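Local coordinates for 2-keto-3-deoxygluconate kinase (Thermotoga maritima, PDB 2AFB), which probably phosphorylates 2-keto-3-deoxygluconate with ATP, as a 2-dehydro-3-deoxygluconokinase of the pfkB (ribokinase-like) family of carbohydrate kinases, at residues 236-241 with 267-272; 175-180 with 212-217. All blocks are in the same frame, centred on the assembly; numbering follows the deposited sequence.

Contact 1. Residues 236-241 with 267-272; sequences IAEEVT and MVFENG
The ring of F269 meets one side of helix 236-241 through A237, E238 and T241. A237 CB sits over one face of the ring, offset toward the rim at F269 CG, 3.6 Å away; it makes a CH-pi contact with the ring centre 26° off the ring normal. The backbone N of E238 lies above the same face. At the outer end of the ring, E238 CG comes within 3.6 Å of F269 CZ, and the carboxylate beyond it is turned nearly parallel to the ring. T241 OG1 approaches obliquely, 3.7 Å from F269 CE1. Beside the ring, the selenomethionine M267 adds its terminal methyl, CE lying 3.8 Å from A237 CB, so this small residue is touched by both strand side chains.

The CB of F269 already faces the helix, and CG, anti to the backbone N (chi1 -177°), continues from it to A237 CB. T241 OG1 is held in turn: it donates to A237 O over 2.8 Å, while T241 N bonds to the same oxygen from the opposite face of the carbonyl plane. A water in the plane of the F269 ring, at its edge, donates to T241 OG1 over 2.9 Å and weakly to F269 O, joining helix and strand where no direct hydrogen bond does.

The axes of 236-241 and 267-270 approach to 9.3 Å at 42°. Strand 261-270 lies between strands 248-255 and 273-283 in the large sheet, and V249 and P274 from these neighbours also touch F269. Helix 230-244 covers this end of the sheet: T241 and V240 reach V249, while V240 also packs against I210 of helix 207-214.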
ATOM      1  N   ILE A 236      39.868  -3.236  28.622  1.00 31.71           N
ATOM      2  CA  ILE A 236      40.055  -2.609  27.308  1.00 31.10           C
ATOM      3  C   ILE A 236      39.869  -1.079  27.439  1.00 31.52           C
ATOM      4  O   ILE A 236      40.618  -0.299  26.858  1.00 30.98           O
ATOM      5  CB  ILE A 236      39.094  -3.187  26.271  1.00 33.15           C
ATOM      6  CG2 ILE A 236      39.291  -2.563  24.925  1.00 38.37           C
ATOM      7  N   ALA A 237      38.894  -0.645  28.227  1.00 30.76           N
ATOM      8  CA  ALA A 237      38.588   0.794  28.313  1.00 30.35           C
ATOM      9  C   ALA A 237      39.667   1.558  29.079  1.00 30.84           C
ATOM     10  O   ALA A 237      39.950   2.733  28.779  1.00 29.18           O
ATOM     11  CB  ALA A 237      37.242   1.000  28.966  1.00 30.69           C
ATOM     12  N   GLU A 238      40.248   0.900  30.090  1.00 31.62           N
ATOM     13  CA  GLU A 238      41.380   1.447  30.780  1.00 32.76           C
ATOM     14  C   GLU A 238      42.531   1.632  29.841  1.00 32.46           C
ATOM     15  O   GLU A 238      43.158   2.691  29.836  1.00 31.50           O
ATOM     16  CB  GLU A 238      41.870   0.539  31.902  1.00 37.40           C
ATOM     17  CG  GLU A 238      40.899   0.345  33.005  1.00 43.24           C
ATOM     18  CD  GLU A 238      41.495  -0.386  34.172  1.00 46.84           C
ATOM     19  OE1 GLU A 238      42.442   0.161  34.761  1.00 54.74           O
ATOM     20  OE2 GLU A 238      40.998  -1.485  34.504  1.00 55.69           O
ATOM     21  N   GLU A 239      42.845   0.583  29.084  1.00 33.81           N
ATOM     22  CA  GLU A 239      43.941   0.648  28.125  1.00 36.49           C
ATOM     23  C   GLU A 239      43.747   1.812  27.141  1.00 32.45           C
ATOM     24  O   GLU A 239      44.673   2.608  26.966  1.00 30.80           O
ATOM     25  CB  GLU A 239      44.132  -0.697  27.397  1.00 36.61           C
ATOM     26  CG  GLU A 239      44.696  -1.755  28.340  1.00 45.56           C
ATOM     27  CD  GLU A 239      45.141  -3.082  27.665  1.00 46.56           C
ATOM     28  OE1 GLU A 239      45.072  -3.198  26.403  1.00 48.11           O
ATOM     29  OE2 GLU A 239      45.587  -4.000  28.433  1.00 56.88           O
ATOM     30  N   VAL A 240      42.565   1.940  26.518  1.00 30.80           N
ATOM     31  CA  VAL A 240      42.352   3.060  25.570  1.00 29.31           C
ATOM     32  C   VAL A 240      42.422   4.395  26.307  1.00 30.06           C
ATOM     33  O   VAL A 240      42.931   5.378  25.779  1.00 27.57           O
ATOM     34  CB  VAL A 240      41.026   2.967  24.725  1.00 31.10           C
ATOM     35  CG1 VAL A 240      40.932   1.635  24.006  1.00 33.50           C
ATOM     36  CG2 VAL A 240      39.799   3.172  25.572  1.00 32.15           C
ATOM     37  N   THR A 241      41.952   4.414  27.556  1.00 30.12           N
ATOM     38  CA  THR A 241      41.946   5.638  28.342  1.00 30.62           C
ATOM     39  C   THR A 241      43.362   6.076  28.697  1.00 33.53           C
ATOM     40  O   THR A 241      43.657   7.271  28.670  1.00 36.90           O
ATOM     41  CB  THR A 241      41.062   5.486  29.614  1.00 29.21           C
ATOM     42  OG1 THR A 241      39.671   5.457  29.237  1.00 29.50           O
ATOM     43  CG2 THR A 241      41.279   6.639  30.544  1.00 34.07           C
HETATM   44  N   MSE A 267      28.318  -0.231  28.006  1.00 27.67           N
HETATM   45  CA  MSE A 267      29.158   0.131  29.100  1.00 31.81           C
HETATM   46  C   MSE A 267      29.593   1.562  28.941  1.00 27.02           C
HETATM   47  O   MSE A 267      29.986   1.969  27.861  1.00 27.48           O
HETATM   48  CB  MSE A 267      30.393  -0.749  29.156  1.00 28.91           C
HETATM   49  CG  MSE A 267      31.266  -0.474  30.373  1.00 40.49           C
HETATM   50 SE   MSE A 267      33.191  -0.923  30.026  1.00 49.80          SE
HETATM   51  CE  MSE A 267      33.542   0.351  28.546  1.00 48.39           C
ATOM     52  N   VAL A 268      29.586   2.298  30.039  1.00 24.72           N
ATOM     53  CA  VAL A 268      30.172   3.625  30.054  1.00 26.59           C
ATOM     54  C   VAL A 268      31.309   3.573  31.014  1.00 25.01           C
ATOM     55  O   VAL A 268      31.136   3.194  32.163  1.00 26.32           O
ATOM     56  CB  VAL A 268      29.126   4.686  30.455  1.00 26.85           C
ATOM     57  CG1 VAL A 268      29.769   6.007  30.837  1.00 29.56           C
ATOM     58  CG2 VAL A 268      28.135   4.869  29.309  1.00 25.64           C
ATOM     59  N   PHE A 269      32.488   3.981  30.561  1.00 25.73           N
ATOM     60  CA  PHE A 269      33.680   4.019  31.441  1.00 23.01           C
ATOM     61  C   PHE A 269      34.122   5.460  31.640  1.00 24.26           C
ATOM     62  O   PHE A 269      34.469   6.136  30.685  1.00 22.92           O
ATOM     63  CB  PHE A 269      34.817   3.206  30.819  1.00 23.39           C
ATOM     64  CG  PHE A 269      36.072   3.112  31.670  1.00 23.14           C
ATOM     65  CD1 PHE A 269      37.068   4.067  31.573  1.00 21.78           C
ATOM     66  CD2 PHE A 269      36.269   2.029  32.517  1.00 18.51           C
ATOM     67  CE1 PHE A 269      38.254   3.948  32.334  1.00 21.57           C
ATOM     68  CE2 PHE A 269      37.413   1.902  33.284  1.00 26.17           C
ATOM     69  CZ  PHE A 269      38.400   2.886  33.215  1.00 22.00           C
ATOM     70  N   GLU A 270      34.069   5.936  32.875  1.00 27.42           N
ATOM     71  CA  GLU A 270      34.563   7.266  33.201  1.00 30.24           C
ATOM     72  C   GLU A 270      34.977   7.305  34.664  1.00 29.19           C
ATOM     73  O   GLU A 270      34.607   6.420  35.437  1.00 30.96           O
ATOM     74  CB  GLU A 270      33.586   8.396  32.784  1.00 28.39           C
ATOM     75  CG  GLU A 270      32.175   8.283  33.256  1.00 37.38           C
ATOM     76  CD  GLU A 270      31.194   9.359  32.657  1.00 36.24           C
ATOM     77  OE1 GLU A 270      31.318   9.785  31.479  1.00 33.59           O
ATOM     78  OE2 GLU A 270      30.261   9.762  33.387  1.00 36.24           O
ATOM     79  N   ASN A 271      35.783   8.304  35.003  1.00 28.76           N
ATOM     80  CA  ASN A 271      36.436   8.438  36.314  1.00 28.64           C
ATOM     81  C   ASN A 271      37.084   7.146  36.771  1.00 30.11           C
ATOM     82  O   ASN A 271      37.010   6.796  37.941  1.00 31.44           O
ATOM     83  CB  ASN A 271      35.457   8.947  37.389  1.00 29.17           C
ATOM     84  CG  ASN A 271      34.689  10.207  36.942  1.00 34.14           C
ATOM     85  OD1 ASN A 271      33.451  10.199  36.817  1.00 36.33           O
ATOM     86  ND2 ASN A 271      35.428  11.277  36.670  1.00 35.71           N
ATOM     87  N   GLY A 272      37.694   6.437  35.827  1.00 30.39           N
ATOM     88  CA  GLY A 272      38.419   5.203  36.110  1.00 29.12           C
ATOM     89  C   GLY A 272      37.580   3.971  36.331  1.00 30.22           C
ATOM     90  O   GLY A 272      38.113   2.936  36.751  1.00 29.08           O
TER
HETATM   91  O   HOH W   1      37.714   7.267  30.297  1.00 26.38           O

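Contact 2. Residues 175-180 with 212-217; sequences CDLNYR and KVLGIS
L177, the first residue past the end of strand 172-176, meets V213 and L214 of helix 207-214 with its two methyl groups: CD2 lies 4.1 Å from V213 CG1, and CD1 reaches L214 CG, the two leucine side chains crossing at about a right angle. L203 and A205 of the adjacent strand and M193 of helix 186-196 also touch L177, which keeps this part of the contact buried and apolar. At N178 the chain turns with positive phi, and its CB points away from 212-217.

Y179 CB points back toward that segment. CG is anti to the backbone N (chi1 180°), and the ring takes K212 CB over one face, 4.0 Å from the ring centre and 18° off its normal. K212 CG lies near the rim, 3.7 Å from Y179 CD2, before the rest of the lysine leads away. Y179 CB meets V213 CG2 at 3.7 Å, while the backbone N bonds to D209 of helix 207-214. An alanine at Y179 would keep that CB contact but would probably strip K212 CB and CG of the ring they rest on and open a gap beside V213 CG2.

R180 NH1 donates to Y179 O, standing well above the carbonyl plane, and its guanidinium bonds weakly to N178 OD1.

The contact joins the loop at the C-terminal end of one parallel strand to the last turn of helix 207-214, which follows the next strand, 202-205, in the alpha/beta sheet of the ribokinase-like fold.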
ATOM      1  N   CYS A 175      33.902  10.859  18.956  1.00 27.48           N
ATOM      2  CA  CYS A 175      34.074  10.038  17.771  1.00 27.19           C
ATOM      3  C   CYS A 175      33.491   8.643  18.018  1.00 25.79           C
ATOM      4  O   CYS A 175      33.849   7.995  18.986  1.00 29.32           O
ATOM      5  CB  CYS A 175      35.559   9.897  17.445  1.00 24.78           C
ATOM      6  SG  CYS A 175      35.964   8.847  16.014  1.00 30.16           S
ATOM      7  N   ASP A 176      32.605   8.203  17.146  1.00 25.80           N
ATOM      8  CA  ASP A 176      32.235   6.785  17.051  1.00 28.70           C
ATOM      9  C   ASP A 176      33.108   6.135  15.957  1.00 28.73           C
ATOM     10  O   ASP A 176      32.999   6.485  14.802  1.00 28.27           O
ATOM     11  CB  ASP A 176      30.733   6.644  16.697  1.00 26.07           C
ATOM     12  CG  ASP A 176      30.233   5.174  16.689  1.00 35.97           C
ATOM     13  OD1 ASP A 176      31.065   4.218  16.564  1.00 31.88           O
ATOM     14  OD2 ASP A 176      28.981   4.994  16.795  1.00 42.40           O
ATOM     15  N   LEU A 177      33.956   5.184  16.340  1.00 28.88           N
ATOM     16  CA  LEU A 177      34.947   4.648  15.449  1.00 32.06           C
ATOM     17  C   LEU A 177      34.339   4.004  14.206  1.00 32.28           C
ATOM     18  O   LEU A 177      34.898   4.142  13.125  1.00 29.21           O
ATOM     19  CB  LEU A 177      35.856   3.645  16.164  1.00 31.59           C
ATOM     20  CG  LEU A 177      36.739   4.127  17.312  1.00 32.15           C
ATOM     21  CD1 LEU A 177      37.527   2.899  17.817  1.00 34.53           C
ATOM     22  CD2 LEU A 177      37.693   5.201  16.861  1.00 42.20           C
ATOM     23  N   ASN A 178      33.209   3.329  14.341  1.00 32.15           N
ATOM     24  CA  ASN A 178      32.495   2.802  13.169  1.00 34.07           C
ATOM     25  C   ASN A 178      33.385   2.213  12.056  1.00 33.67           C
ATOM     26  O   ASN A 178      33.321   2.664  10.899  1.00 31.40           O
ATOM     27  CB  ASN A 178      31.642   3.922  12.543  1.00 33.12           C
ATOM     28  CG  ASN A 178      30.208   3.908  13.008  1.00 41.06           C
ATOM     29  OD1 ASN A 178      29.647   2.864  13.368  1.00 46.39           O
ATOM     30  ND2 ASN A 178      29.599   5.078  12.993  1.00 42.76           N
ATOM     31  N   TYR A 179      34.227   1.246  12.397  1.00 34.44           N
ATOM     32  CA  TYR A 179      35.055   0.591  11.390  1.00 35.77           C
ATOM     33  C   TYR A 179      34.173  -0.171  10.403  1.00 37.14           C
ATOM     34  O   TYR A 179      33.324  -0.955  10.804  1.00 34.96           O
ATOM     35  CB  TYR A 179      36.089  -0.391  11.963  1.00 34.11           C
ATOM     36  CG  TYR A 179      36.923  -1.049  10.868  1.00 30.66           C
ATOM     37  CD1 TYR A 179      37.828  -0.310  10.111  1.00 31.37           C
ATOM     38  CD2 TYR A 179      36.758  -2.401  10.540  1.00 37.18           C
ATOM     39  CE1 TYR A 179      38.582  -0.905   9.088  1.00 34.40           C
ATOM     40  CE2 TYR A 179      37.484  -2.990   9.508  1.00 35.43           C
ATOM     41  CZ  TYR A 179      38.389  -2.242   8.782  1.00 34.44           C
ATOM     42  OH  TYR A 179      39.116  -2.850   7.771  1.00 33.66           O
ATOM     43  N   ARG A 180      34.408   0.081   9.121  1.00 38.38           N
ATOM     44  CA  ARG A 180      33.802  -0.674   8.016  1.00 37.30           C
ATOM     45  C   ARG A 180      34.896  -1.154   7.069  1.00 36.46           C
ATOM     46  O   ARG A 180      35.597  -0.361   6.438  1.00 31.16           O
ATOM     47  CB  ARG A 180      32.839   0.215   7.268  1.00 35.42           C
ATOM     48  CG  ARG A 180      31.734   0.801   8.160  1.00 40.21           C
ATOM     49  CD  ARG A 180      30.807  -0.289   8.699  1.00 40.22           C
ATOM     50  NE  ARG A 180      29.620   0.263   9.328  1.00 47.99           N
ATOM     51  CZ  ARG A 180      29.512   0.576  10.614  1.00 50.32           C
ATOM     52  NH1 ARG A 180      30.514   0.391  11.466  1.00 55.05           N
ATOM     53  NH2 ARG A 180      28.390   1.103  11.048  1.00 49.96           N
ATOM     54  N   LYS A 212      40.452  -3.078  15.505  1.00 35.40           N
ATOM     55  CA  LYS A 212      40.794  -2.714  14.131  1.00 36.64           C
ATOM     56  C   LYS A 212      41.384  -1.327  14.009  1.00 38.20           C
ATOM     57  O   LYS A 212      42.418  -1.149  13.376  1.00 33.91           O
ATOM     58  CB  LYS A 212      39.577  -2.778  13.204  1.00 35.83           C
ATOM     59  CG  LYS A 212      39.075  -4.188  12.866  1.00 44.72           C
ATOM     60  CD  LYS A 212      40.105  -5.009  12.089  1.00 47.82           C
ATOM     61  CE  LYS A 212      39.478  -6.274  11.446  1.00 51.40           C
ATOM     62  NZ  LYS A 212      40.510  -7.353  11.337  1.00 54.42           N
ATOM     63  N   VAL A 213      40.703  -0.337  14.567  1.00 37.86           N
ATOM     64  CA  VAL A 213      41.100   1.045  14.340  1.00 39.88           C
ATOM     65  C   VAL A 213      42.205   1.495  15.283  1.00 39.54           C
ATOM     66  O   VAL A 213      42.991   2.350  14.936  1.00 39.90           O
ATOM     67  CB  VAL A 213      39.907   2.009  14.475  1.00 40.90           C
ATOM     68  CG1 VAL A 213      40.360   3.459  14.268  1.00 46.32           C
ATOM     69  CG2 VAL A 213      38.837   1.643  13.476  1.00 43.74           C
ATOM     70  N   LEU A 214      42.226   0.962  16.493  1.00 37.98           N
ATOM     71  CA  LEU A 214      43.180   1.398  17.474  1.00 37.20           C
ATOM     72  C   LEU A 214      44.266   0.364  17.710  1.00 37.68           C
ATOM     73  O   LEU A 214      45.272   0.671  18.336  1.00 34.54           O
ATOM     74  CB  LEU A 214      42.481   1.758  18.787  1.00 36.40           C
ATOM     75  CG  LEU A 214      41.529   2.960  18.785  1.00 33.60           C
ATOM     76  CD1 LEU A 214      41.141   3.298  20.233  1.00 35.64           C
ATOM     77  CD2 LEU A 214      42.108   4.189  18.096  1.00 35.45           C
ATOM     78  N   GLY A 215      44.070  -0.852  17.205  1.00 38.65           N
ATOM     79  CA  GLY A 215      45.024  -1.935  17.437  1.00 41.75           C
ATOM     80  C   GLY A 215      45.099  -2.395  18.882  1.00 42.28           C
ATOM     81  O   GLY A 215      46.114  -2.925  19.308  1.00 43.16           O
ATOM     82  N   ILE A 216      44.035  -2.214  19.643  1.00 43.06           N
ATOM     83  CA  ILE A 216      44.046  -2.658  21.020  1.00 45.59           C
ATOM     84  C   ILE A 216      43.059  -3.794  21.228  1.00 48.47           C
ATOM     85  O   ILE A 216      41.943  -3.761  20.706  1.00 49.14           O
ATOM     86  CB  ILE A 216      43.721  -1.517  21.977  1.00 46.10           C
ATOM     87  CG1 ILE A 216      44.820  -0.448  21.892  1.00 47.44           C
ATOM     88  CG2 ILE A 216      43.609  -2.060  23.407  1.00 45.67           C
ATOM     89  CD1 ILE A 216      44.543   0.835  22.695  1.00 45.05           C
ATOM     90  N   SER A 217      43.467  -4.772  22.034  1.00 51.22           N
ATOM     91  CA  SER A 217      42.697  -6.006  22.240  1.00 53.40           C
ATOM     92  C   SER A 217      42.980  -6.681  23.591  1.00 55.18           C
ATOM     93  O   SER A 217      44.034  -6.450  24.199  1.00 55.22           O
ATOM     94  CB  SER A 217      43.022  -6.998  21.126  1.00 53.37           C
ATOM     95  OG  SER A 217      42.174  -8.127  21.218  1.00 59.81           O
TER

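The two contacts lie in series along the chain, their centres 15 Å apart, and both reach the same large mixed sheet. Contact 2 involves its parallel part, contact 1 its antiparallel end. The consecutive helices 207-214 and 230-244 connect them. V240 CG1 packs 3.9 Å from I216 CD1 and 4.1 Å from L214 CD1, and E239 OE1 lies 3.5 Å from I216 CG2. L214 touches both L177 and V240, and V240 precedes T241, which meets F269. None of the residues known to bind calcium or nickel here, H8, H12, D60 and E338, belongs to either contact.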